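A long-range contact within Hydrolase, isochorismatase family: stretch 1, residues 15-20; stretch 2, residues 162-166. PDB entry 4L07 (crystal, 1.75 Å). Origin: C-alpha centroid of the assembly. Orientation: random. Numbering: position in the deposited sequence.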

ATOM      1  N   PRO A  15       9.285  -8.414 -25.005  1.00 25.03           N
ATOM      2  CA  PRO A  15       9.847  -7.063 -24.899  1.00 24.81           C
ATOM      3  C   PRO A  15       8.827  -6.066 -24.360  1.00 24.96           C
ATOM      4  O   PRO A  15       7.622  -6.273 -24.503  1.00 24.79           O
ATOM      5  CB  PRO A  15      10.212  -6.721 -26.346  1.00 25.44           C
ATOM      6  CG  PRO A  15       9.282  -7.539 -27.175  1.00 25.41           C
ATOM      7  CD  PRO A  15       9.058  -8.813 -26.410  1.00 25.24           C
ATOM      8  N   VAL A  16       9.297  -4.989 -23.741  1.00 25.50           N
ATOM      9  CA  VAL A  16       8.356  -3.945 -23.327  1.00 25.46           C
ATOM     10  C   VAL A  16       8.223  -2.864 -24.397  1.00 25.50           C
ATOM     11  O   VAL A  16       9.221  -2.358 -24.928  1.00 25.08           O
ATOM     12  CB  VAL A  16       8.556  -3.406 -21.869  1.00 26.93           C
ATOM     13  CG1 VAL A  16       9.710  -4.075 -21.135  1.00 25.82           C
ATOM     14  CG2 VAL A  16       8.615  -1.879 -21.798  1.00 25.69           C
ATOM     15  N   SER A  17       6.979  -2.553 -24.736  1.00 25.87           N
ATOM     16  CA  SER A  17       6.695  -1.458 -25.642  1.00 26.27           C
ATOM     17  C   SER A  17       6.779  -0.186 -24.820  1.00 26.02           C
ATOM     18  O   SER A  17       5.901   0.093 -24.006  1.00 26.24           O
ATOM     19  CB  SER A  17       5.315  -1.615 -26.272  1.00 27.65           C
ATOM     20  OG  SER A  17       5.040  -0.532 -27.137  1.00 29.47           O
ATOM     21  N   ARG A  18       7.849   0.572 -25.028  1.00 25.39           N
ATOM     22  CA  ARG A  18       8.148   1.730 -24.181  1.00 24.80           C
ATOM     23  C   ARG A  18       7.144   2.867 -24.354  1.00 24.84           C
ATOM     24  O   ARG A  18       6.653   3.115 -25.456  1.00 24.89           O
ATOM     25  CB  ARG A  18       9.569   2.216 -24.433  1.00 24.85           C
ATOM     26  CG  ARG A  18      10.608   1.148 -24.142  1.00 24.44           C
ATOM     27  CD  ARG A  18      11.996   1.565 -24.589  1.00 24.91           C
ATOM     28  NE  ARG A  18      12.947   0.467 -24.448  1.00 25.81           N
ATOM     29  CZ  ARG A  18      14.264   0.597 -24.582  1.00 25.79           C
ATOM     30  NH1 ARG A  18      14.793   1.784 -24.859  1.00 25.70           N
ATOM     31  NH2 ARG A  18      15.057  -0.459 -24.443  1.00 26.89           N
ATOM     32  N   GLY A  19       6.841   3.546 -23.250  1.00 24.97           N
ATOM     33  CA  GLY A  19       5.925   4.681 -23.264  1.00 25.03           C
ATOM     34  C   GLY A  19       6.622   5.976 -23.636  1.00 25.51           C
ATOM     35  O   GLY A  19       7.751   5.974 -24.129  1.00 26.87           O
ATOM     36  N   VAL A  20       5.953   7.092 -23.377  1.00 26.06           N
ATOM     37  CA  VAL A  20       6.466   8.395 -23.785  1.00 25.91           C
ATOM     38  C   VAL A  20       6.648   9.371 -22.616  1.00 25.93           C
ATOM     39  O   VAL A  20       6.968  10.542 -22.831  1.00 25.82           O
ATOM     40  CB  VAL A  20       5.607   9.017 -24.917  1.00 26.20           C
ATOM     41  CG1 VAL A  20       5.772   8.226 -26.207  1.00 27.24           C
ATOM     42  CG2 VAL A  20       4.138   9.108 -24.517  1.00 26.41           C
ATOM     43  N   PHE A 162       3.622   0.532 -14.031  1.00 19.78           N
ATOM     44  CA  PHE A 162       4.640   1.184 -14.868  1.00 20.83           C
ATOM     45  C   PHE A 162       5.480   0.174 -15.632  1.00 21.09           C
ATOM     46  O   PHE A 162       5.821  -0.881 -15.109  1.00 21.57           O
ATOM     47  CB  PHE A 162       5.548   2.093 -14.030  1.00 20.98           C
ATOM     48  CG  PHE A 162       4.786   3.037 -13.147  1.00 21.27           C
ATOM     49  CD1 PHE A 162       4.233   4.197 -13.670  1.00 21.52           C
ATOM     50  CD2 PHE A 162       4.600   2.750 -11.797  1.00 21.79           C
ATOM     51  CE1 PHE A 162       3.511   5.065 -12.861  1.00 21.44           C
ATOM     52  CE2 PHE A 162       3.874   3.608 -10.984  1.00 22.00           C
ATOM     53  CZ  PHE A 162       3.326   4.767 -11.521  1.00 21.59           C
ATOM     54  N   LYS A 163       5.798   0.508 -16.879  1.00 21.42           N
ATOM     55  CA  LYS A 163       6.736  -0.279 -17.675  1.00 21.37           C
ATOM     56  C   LYS A 163       8.138  -0.023 -17.142  1.00 20.85           C
ATOM     57  O   LYS A 163       8.446   1.093 -16.701  1.00 20.57           O
ATOM     58  CB  LYS A 163       6.624   0.100 -19.146  1.00 22.06           C
ATOM     59  CG  LYS A 163       5.301  -0.335 -19.764  1.00 24.44           C
ATOM     60  CD  LYS A 163       4.895   0.558 -20.919  1.00 25.40           C
ATOM     61  CE  LYS A 163       3.647   0.024 -21.612  1.00 27.35           C
ATOM     62  NZ  LYS A 163       3.963  -1.123 -22.511  1.00 27.48           N
ATOM     63  N   VAL A 164       8.983  -1.050 -17.178  1.00 19.70           N
ATOM     64  CA  VAL A 164      10.278  -0.986 -16.510  1.00 19.72           C
ATOM     65  C   VAL A 164      11.451  -1.314 -17.423  1.00 19.66           C
ATOM     66  O   VAL A 164      11.453  -2.344 -18.114  1.00 19.50           O
ATOM     67  CB  VAL A 164      10.333  -1.926 -15.283  1.00 20.03           C
ATOM     68  CG1 VAL A 164      11.689  -1.848 -14.593  1.00 20.16           C
ATOM     69  CG2 VAL A 164       9.248  -1.564 -14.286  1.00 19.59           C
ATOM     70  N   LEU A 165      12.449  -0.435 -17.391  1.00 19.50           N
ATOM     71  CA  LEU A 165      13.725  -0.657 -18.067  1.00 20.16           C
ATOM     72  C   LEU A 165      14.856  -0.646 -17.044  1.00 20.75           C
ATOM     73  O   LEU A 165      14.895   0.210 -16.155  1.00 20.69           O
ATOM     74  CB  LEU A 165      13.965   0.440 -19.115  1.00 19.82           C
ATOM     75  CG  LEU A 165      12.845   0.715 -20.131  1.00 19.72           C
ATOM     76  CD1 LEU A 165      13.207   1.903 -21.017  1.00 20.19           C
ATOM     77  CD2 LEU A 165      12.559  -0.513 -20.992  1.00 19.85           C
ATOM     78  N   VAL A 166      15.780  -1.595 -17.168  1.00 21.32           N
ATOM     79  CA  VAL A 166      16.907  -1.676 -16.252  1.00 21.66           C
ATOM     80  C   VAL A 166      18.246  -1.727 -17.002  1.00 22.53           C
ATOM     81  O   VAL A 166      18.580  -2.749 -17.603  1.00 22.48           O
ATOM     82  CB  VAL A 166      16.752  -2.850 -15.245  1.00 22.87           C
ATOM     83  CG1 VAL A 166      16.472  -4.156 -15.957  1.00 24.91           C
ATOM     84  CG2 VAL A 166      17.972  -2.981 -14.344  1.00 22.68           C
TER

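Two segments meet here whose touching residues are at least 144 positions apart in sequence, and the contact joins an irregular segment to a strand. Residues 15-20 adopt neither helix nor strand, while Lys 163 to Val 166 belong to a strand that runs on later in the chain. The touching parts lie 109° apart in direction, so the first stretch crosses the strand steeply instead of running alongside it. The nearest pair of alpha carbons, Val 16 CA and Lys 163 CA, is 6.9 Å apart, which leaves room for side chains between the backbones. The strand's alternation sets the rule: Lys 163 and Leu 165 point their CA-to-CB bonds toward the first stretch, and Val 164, between them, points away. Two side chains thus present the strand's surface to the loop, and the total area buried is a modest 292 Å².

The polar part is a single hydrogen bond, from Lys 163 NZ to Ser 17 O at 2.7 Å. A charged ammonium meets a backbone carbonyl, so the lysine grips the loop through its main chain and asks nothing of the serine hydroxyl; the CA-to-CB bond of Ser 17 points away from the strand overall. Lys 163 reaches this acceptor with chi1 m, chi2 and chi3 t, and a final turn at chi4 to m that swings the amine into place. Its NZ is also hydrogen-bonded elsewhere in the structure.

The apolar part lies partly along that reach. Val 16 points toward the strand, and its CG2 lies 3.9 Å from Lys 163 CB and 4.3 Å from Leu 165 CD2, so one methyl packs against both inward-facing side chains. Its other methyl, CG1, comes 3.9 Å from Val 164 O, a van der Waals approach to the strand backbone. This valine has chi1 at 0°, between the usual wells. Farther along the lysine, the methylene CD lies 4.3 Å from Gly 19 N, where the loop has no side chain of its own to offer.

Arg 18 brings a charged group into the packing without bonding across the contact. It leaves the backbone sideways, but its extended chain brings the end nearer, with Arg 18 NE 3.6 Å from Leu 165 CD2. Leu 165 CD1 lies over one face of the guanidinium, a flat surface that can accept apolar packing while its edge stays free for polar partners; NH1 and NH2 find theirs elsewhere in the structure. The contact therefore uses two long charged side chains, both for packing, but only Lys 163 bonds across it.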